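Local atomic coordinates of quinoline 2-oxidoreductase large subunit (Pseudomonas putida, PDB entry 1T3Q), a protein that carries the molybdenum and pterin cytosine dinucleotide cofactor of a hydroxylase that probably oxidises quinoline at its 2-position. Residues P51-R56 with L141-G146; H484-V489 with E625-Y630; T500-S505 with K537-F542. All coordinates share one frame; numbering follows the deposited sequence.

Contact 1 of 3, residues P51-R56 with L141-G146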
# COMPACT_ATOMS: atom_id res chain seq x y z
N PRO B 51 32.93 11.96 -15.75
CA PRO B 51 33.81 11.05 -16.48
C PRO B 51 35.25 11.26 -16.02
O PRO B 51 36.18 10.63 -16.53
CB PRO B 51 33.59 11.46 -17.93
CG PRO B 51 33.46 12.94 -17.81
CD PRO B 51 32.59 13.14 -16.58
N PHE B 52 35.43 12.16 -15.05
CA PHE B 52 36.75 12.47 -14.53
C PHE B 52 36.86 12.27 -13.02
O PHE B 52 35.90 12.49 -12.29
CB PHE B 52 37.12 13.93 -14.85
CG PHE B 52 37.14 14.23 -16.32
CD1 PHE B 52 36.14 15.00 -16.90
CD2 PHE B 52 38.17 13.74 -17.13
CE1 PHE B 52 36.15 15.27 -18.27
CE2 PHE B 52 38.19 14.00 -18.50
CZ PHE B 52 37.18 14.77 -19.07
N ALA B 53 38.04 11.87 -12.58
CA ALA B 53 38.30 11.63 -11.16
C ALA B 53 38.24 12.94 -10.37
O ALA B 53 37.79 12.96 -9.22
CB ALA B 53 39.66 10.97 -10.98
N HIS B 54 38.70 14.02 -10.98
CA HIS B 54 38.69 15.32 -10.32
C HIS B 54 38.64 16.39 -11.41
O HIS B 54 39.54 16.49 -12.23
CB HIS B 54 39.95 15.50 -9.48
CG HIS B 54 39.88 16.65 -8.52
ND1 HIS B 54 41.00 17.19 -7.91
CD2 HIS B 54 38.82 17.35 -8.04
CE1 HIS B 54 40.63 18.17 -7.11
NE2 HIS B 54 39.31 18.28 -7.17
N ALA B 55 37.58 17.19 -11.40
CA ALA B 55 37.44 18.21 -12.43
C ALA B 55 36.52 19.35 -12.03
O ALA B 55 35.56 19.16 -11.28
CB ALA B 55 36.93 17.58 -13.72
N ARG B 56 36.82 20.53 -12.54
CA ARG B 56 35.99 21.69 -12.27
C ARG B 56 34.88 21.63 -13.32
O ARG B 56 35.12 21.26 -14.47
CB ARG B 56 36.79 22.98 -12.44
CG ARG B 56 36.03 24.24 -12.07
CD ARG B 56 36.95 25.45 -12.09
NE ARG B 56 37.27 25.90 -13.44
CZ ARG B 56 36.45 26.60 -14.21
NH1 ARG B 56 36.82 26.97 -15.43
NH2 ARG B 56 35.25 26.95 -13.75
N LEU B 141 41.30 18.26 -13.32
CA LEU B 141 42.25 18.71 -12.31
C LEU B 141 43.07 17.53 -11.83
O LEU B 141 42.67 16.37 -11.99
CB LEU B 141 41.50 19.31 -11.12
CG LEU B 141 40.55 20.49 -11.38
CD1 LEU B 141 39.68 20.72 -10.15
CD2 LEU B 141 41.36 21.73 -11.72
N PRO B 142 44.25 17.79 -11.25
CA PRO B 142 45.08 16.68 -10.76
C PRO B 142 44.30 15.94 -9.69
O PRO B 142 43.73 16.55 -8.78
CB PRO B 142 46.32 17.39 -10.21
CG PRO B 142 45.79 18.74 -9.81
CD PRO B 142 44.89 19.09 -10.96
N ALA B 143 44.26 14.62 -9.80
CA ALA B 143 43.51 13.80 -8.86
C ALA B 143 44.43 12.97 -7.97
O ALA B 143 45.58 12.71 -8.31
CB ALA B 143 42.56 12.88 -9.61
N VAL B 144 43.90 12.56 -6.82
CA VAL B 144 44.64 11.73 -5.88
C VAL B 144 44.20 10.32 -6.25
O VAL B 144 43.05 9.93 -6.01
CB VAL B 144 44.27 12.04 -4.43
CG1 VAL B 144 45.01 11.10 -3.48
CG2 VAL B 144 44.61 13.50 -4.11
N THR B 145 45.11 9.56 -6.83
CA THR B 145 44.81 8.21 -7.31
C THR B 145 45.11 7.05 -6.38
O THR B 145 44.87 5.90 -6.74
CB THR B 145 45.54 7.97 -8.63
OG1 THR B 145 46.95 8.14 -8.43
CG2 THR B 145 45.07 8.97 -9.69
N GLY B 146 45.63 7.33 -5.19
CA GLY B 146 45.95 6.26 -4.28
C GLY B 146 46.54 6.74 -2.97
O GLY B 146 46.81 7.93 -2.78
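His54 and Ala55 run beside Leu141 and Ala143 where a strand pair gives way to loops, the CA atoms of Ala55 and Leu141 being 4.8 Å apart and those of His54 and Ala143 5.3 Å. One backbone bond joins the segments: Leu141 N donates to His54 O over 2.7 Å. The second link uses the carbonyl of Pro142, a residue with no N-H, and a side chain. His54 holds CG anti to its backbone N (chi1 -166°), and ND1 donates to Pro142 O over 2.9 Å with 165° at the hydrogen. The oxygen lies in the ring plane at the edge, whereas ND1 stands above the plane of the carbonyl. Leu141 sends CD1 over one face of this ring as a CH-pi contact, displaced toward the rim and 3.9 Å from His54 NE2. The imidazole thus uses its edge for polarity and its face for a methyl group. The same CD1 touches Arg56 N at 3.7 Å, while the guanidinium of Arg56 leads away to a salt bridge with Glu139. Ala143 is small enough for its CB to meet both Ala53 CB and His54 CB at 3.7 Å. Together these contacts close the end of the antiparallel pair formed by strands 55-61 and 135-140, in the three-stranded sheet of the a/b hammerhead domain, where the chain leaves for helix 147-152.

Contact 2 of 3, residues H484-V489 with E625-Y630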
# COMPACT_ATOMS: atom_id res chain seq x y z
N HIS B 484 20.00 2.82 19.65
CA HIS B 484 18.64 2.75 20.16
C HIS B 484 17.94 1.72 19.27
O HIS B 484 17.92 1.86 18.05
CB HIS B 484 17.96 4.12 20.06
CG HIS B 484 16.66 4.21 20.79
ND1 HIS B 484 15.48 3.67 20.31
CD2 HIS B 484 16.35 4.79 21.98
CE1 HIS B 484 14.51 3.91 21.17
NE2 HIS B 484 15.00 4.59 22.19
N ASP B 485 17.38 0.69 19.89
CA ASP B 485 16.70 -0.37 19.15
C ASP B 485 15.51 -0.91 19.92
O ASP B 485 15.66 -1.72 20.84
CB ASP B 485 17.68 -1.50 18.85
CG ASP B 485 18.87 -1.04 18.04
OD1 ASP B 485 19.87 -0.61 18.65
OD2 ASP B 485 18.79 -1.09 16.80
N SER B 486 14.32 -0.46 19.55
CA SER B 486 13.12 -0.90 20.23
C SER B 486 12.34 -1.92 19.43
O SER B 486 12.50 -2.05 18.22
CB SER B 486 12.22 0.30 20.54
OG SER B 486 11.63 0.83 19.36
N ALA B 487 11.50 -2.67 20.13
CA ALA B 487 10.65 -3.67 19.51
C ALA B 487 9.31 -3.55 20.21
O ALA B 487 9.25 -3.11 21.36
CB ALA B 487 11.21 -5.07 19.72
N THR B 488 8.25 -3.92 19.51
CA THR B 488 6.93 -3.87 20.10
C THR B 488 6.36 -5.27 20.01
O THR B 488 6.59 -5.98 19.03
CB THR B 488 6.01 -2.88 19.36
OG1 THR B 488 6.53 -1.55 19.50
CG2 THR B 488 4.61 -2.93 19.94
N VAL B 489 5.65 -5.67 21.06
CA VAL B 489 5.04 -6.99 21.10
C VAL B 489 3.62 -6.83 21.61
O VAL B 489 3.39 -6.20 22.65
CB VAL B 489 5.81 -7.95 22.04
CG1 VAL B 489 5.05 -9.26 22.18
CG2 VAL B 489 7.20 -8.22 21.48
N GLU B 625 0.21 -4.76 24.95
CA GLU B 625 1.10 -4.38 23.86
C GLU B 625 2.12 -3.46 24.52
O GLU B 625 1.74 -2.52 25.23
CB GLU B 625 0.35 -3.63 22.75
CG GLU B 625 1.25 -3.26 21.57
CD GLU B 625 0.47 -2.81 20.33
OE1 GLU B 625 1.12 -2.52 19.30
OE2 GLU B 625 -0.78 -2.76 20.38
N ALA B 626 3.40 -3.73 24.31
CA ALA B 626 4.44 -2.92 24.92
C ALA B 626 5.65 -2.77 24.01
O ALA B 626 5.88 -3.59 23.12
CB ALA B 626 4.86 -3.55 26.26
N THR B 627 6.44 -1.74 24.28
CA THR B 627 7.63 -1.44 23.50
C THR B 627 8.82 -1.23 24.43
O THR B 627 8.67 -0.70 25.53
CB THR B 627 7.40 -0.15 22.66
OG1 THR B 627 6.28 -0.34 21.80
CG2 THR B 627 8.64 0.18 21.83
N ALA B 628 9.99 -1.67 24.00
CA ALA B 628 11.19 -1.52 24.81
C ALA B 628 12.44 -1.53 23.96
O ALA B 628 12.54 -2.30 23.00
CB ALA B 628 11.26 -2.64 25.85
N THR B 629 13.40 -0.68 24.30
CA THR B 629 14.65 -0.67 23.58
C THR B 629 15.63 -1.56 24.34
O THR B 629 15.47 -1.78 25.54
CB THR B 629 15.24 0.75 23.48
OG1 THR B 629 16.44 0.70 22.70
CG2 THR B 629 15.57 1.29 24.87
N TYR B 630 16.62 -2.08 23.63
CA TYR B 630 17.63 -2.93 24.24
C TYR B 630 19.01 -2.60 23.70
O TYR B 630 19.17 -2.26 22.53
CB TYR B 630 17.30 -4.41 23.99
CG TYR B 630 18.45 -5.37 24.22
CD1 TYR B 630 19.31 -5.72 23.18
CD2 TYR B 630 18.67 -5.94 25.48
CE1 TYR B 630 20.34 -6.62 23.37
CE2 TYR B 630 19.71 -6.85 25.68
CZ TYR B 630 20.54 -7.19 24.62
OH TYR B 630 21.55 -8.11 24.79
O HOH W 1 20.41 -0.25 21.23
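Strands 486-489 and 625-629 run antiparallel, their axes 4.4 Å apart at closest and 162° between directions, with Ala487-Ala628 and Val489-Ala626 as hydrogen-bonded pairs. Thr488 and Thr627 form a non-hydrogen-bonded pair, and their hydroxyls tie its side chains together instead: OG1 meets OG1 at 2.6 Å, and either could donate. Each OG1 stands anti to its carbonyl carbon (chi1 -64° in Thr488, -59° in Thr627), which turns the two oxygens toward each other. Thr488 CG2 meanwhile lies 3.6 Å from Glu625 OE1, whose partner oxygen OE2 accepts from Thr539 N of the second subunit. At the end of strand 625-629, Thr629 OG1 accepts from the N-H of Asp485, the residue before strand 486-489, with Asp485 N 3.0 Å away. That oxygen also sits 3.9 Å above the centre of the His484 ring, and Thr629 CB makes a CH-pi contact with the same ring. A water donates to both Asp485 OD1 and Tyr630 O, each at 2.7 Å. The carboxylate's OD2 is taken by Arg548 and Phe542 N. On the other face, Ala487, Ala626 and Ala628 are short enough to let helix 549-576 pack close. Every residue here is buried, so the polar groups need partners: the hydroxyls bond to one another or to the backbone, and the array of donors around Asp485 would probably favour its ionised form.

Contact 3 of 3, residues T500-S505 with K537-F542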
# COMPACT_ATOMS: atom_id res chain seq x y z
N THR B 500 6.67 -6.28 16.27
CA THR B 500 7.07 -5.24 15.34
C THR B 500 8.52 -4.92 15.63
O THR B 500 8.90 -4.66 16.78
CB THR B 500 6.22 -3.96 15.49
OG1 THR B 500 4.83 -4.29 15.34
CG2 THR B 500 6.60 -2.94 14.41
N THR B 501 9.35 -4.97 14.60
CA THR B 501 10.76 -4.70 14.77
C THR B 501 11.27 -3.61 13.84
O THR B 501 10.67 -3.32 12.80
CB THR B 501 11.59 -5.98 14.54
OG1 THR B 501 12.97 -5.71 14.81
CG2 THR B 501 11.45 -6.48 13.11
N SER B 502 12.37 -3.00 14.25
CA SER B 502 13.02 -1.94 13.51
C SER B 502 14.13 -2.56 12.66
O SER B 502 14.76 -1.90 11.84
CB SER B 502 13.61 -0.95 14.51
OG SER B 502 14.14 -1.64 15.64
N LEU B 503 14.36 -3.86 12.88
CA LEU B 503 15.36 -4.61 12.13
C LEU B 503 14.84 -4.81 10.70
O LEU B 503 13.66 -5.11 10.50
CB LEU B 503 15.57 -5.98 12.79
CG LEU B 503 16.76 -6.23 13.74
CD1 LEU B 503 17.24 -4.95 14.36
CD2 LEU B 503 16.34 -7.24 14.80
N ALA B 504 15.71 -4.62 9.72
CA ALA B 504 15.33 -4.80 8.32
C ALA B 504 16.13 -5.98 7.77
O ALA B 504 17.33 -6.08 7.98
CB ALA B 504 15.63 -3.54 7.52
N SER B 505 15.44 -6.88 7.08
CA SER B 505 16.08 -8.07 6.53
C SER B 505 16.50 -7.93 5.07
O SER B 505 15.83 -7.26 4.29
CB SER B 505 15.14 -9.28 6.67
OG SER B 505 15.72 -10.46 6.15
N LYS B 537 6.54 3.28 11.02
CA LYS B 537 5.34 3.77 11.71
C LYS B 537 5.38 3.46 13.20
O LYS B 537 4.77 4.16 14.01
CB LYS B 537 4.08 3.13 11.12
CG LYS B 537 3.54 3.82 9.88
CD LYS B 537 2.23 3.16 9.48
CE LYS B 537 1.33 4.09 8.72
NZ LYS B 537 0.01 3.44 8.49
N ASN B 538 6.09 2.40 13.56
CA ASN B 538 6.23 1.99 14.96
C ASN B 538 7.60 1.36 15.20
O ASN B 538 8.15 0.68 14.32
CB ASN B 538 5.11 1.02 15.35
CG ASN B 538 3.73 1.66 15.28
OD1 ASN B 538 3.10 1.70 14.22
ND2 ASN B 538 3.26 2.19 16.40
N THR B 539 8.11 1.58 16.41
CA THR B 539 9.43 1.14 16.88
C THR B 539 10.49 2.01 16.22
O THR B 539 10.20 2.76 15.29
CB THR B 539 9.75 -0.37 16.59
OG1 THR B 539 10.07 -0.56 15.20
CG2 THR B 539 8.59 -1.26 16.99
N TYR B 540 11.71 1.93 16.72
CA TYR B 540 12.82 2.71 16.19
C TYR B 540 14.12 1.98 16.47
O TYR B 540 14.37 1.57 17.60
CB TYR B 540 12.86 4.09 16.85
CG TYR B 540 13.85 5.04 16.22
CD1 TYR B 540 15.21 4.94 16.49
CD2 TYR B 540 13.42 6.02 15.32
CE1 TYR B 540 16.13 5.79 15.87
CE2 TYR B 540 14.33 6.87 14.70
CZ TYR B 540 15.68 6.75 14.98
OH TYR B 540 16.58 7.57 14.34
N GLY B 541 14.94 1.81 15.44
CA GLY B 541 16.19 1.10 15.65
C GLY B 541 17.24 1.37 14.59
O GLY B 541 16.94 1.88 13.51
N PHE B 542 18.48 1.02 14.90
CA PHE B 542 19.59 1.23 13.97
C PHE B 542 19.62 0.24 12.81
O PHE B 542 20.37 0.43 11.85
CB PHE B 542 20.91 1.19 14.75
CG PHE B 542 21.26 2.50 15.43
CD1 PHE B 542 20.30 3.20 16.17
CD2 PHE B 542 22.54 3.03 15.32
CE1 PHE B 542 20.62 4.41 16.78
CE2 PHE B 542 22.87 4.25 15.94
CZ PHE B 542 21.90 4.94 16.67
O HOH W 2 16.04 0.61 11.38
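Ser502 leans on the main chain of Gly541, their CA atoms 4.9 Å apart, where the chain following strand 497-501 runs beside the loop 537-542. Ser502 CB lies 3.2 Å from Gly541 N. From there OG takes the crowded position between backbone N and carbonyl carbon (chi1 38°), where Ser502 OG touches Gly541 CA at 3.4 Å and hydrogen-bonds to Ser486 O. A glycine suits this place, for it has no side chain to stand where the serine hydroxyl lies; its N-H is bonded to Ser227 OG. A water joins the two backbones, donating to Ser502 O at 2.9 Å and to Gly541 O at 2.6 Å. Nearby, Thr539 presses its methyl CG2 on Thr500, 3.4 Å from Thr500 O and 3.7 Å from Thr500 CG2, while Thr500 OG1 serves Gln532. Thr501 faces away and makes an ST turn, its OG1 accepting from Leu503 N at 3.0 Å. The loop 537-542 therefore lies over one side of strand 497-501, touching Ser486 and Thr488 of strand 486-491 through Thr539 and helix 226-237 through Tyr540, whereas Thr501 and Leu503 pack on Leu514 of helix 510-522.

Overall arrangement
Contacts 2 and 3 form one block, their centres about 9 Å apart, whereas contact 1 lies about 47 Å from contact 2 and 40 Å from contact 3, centre to centre. Within the block, strand 486-491 lies between 625-629 and 497-501, and Thr488 O meets Thr500 N at 2.8 Å in a probable hydrogen bond. Ser486 N and Tyr540 O, also 2.8 Å apart, fasten the loop of contact 3 to the strand of contact 2. Both contacts reach the second subunit. The Asp485 side chain is about 9 Å from the pterin cytosine dinucleotide and 12 Å from the dioxosulfidomolybdenum ion, and that of Thr501 about 10 Å from the dinucleotide, so these two side chains lie outside the cofactor's first shell.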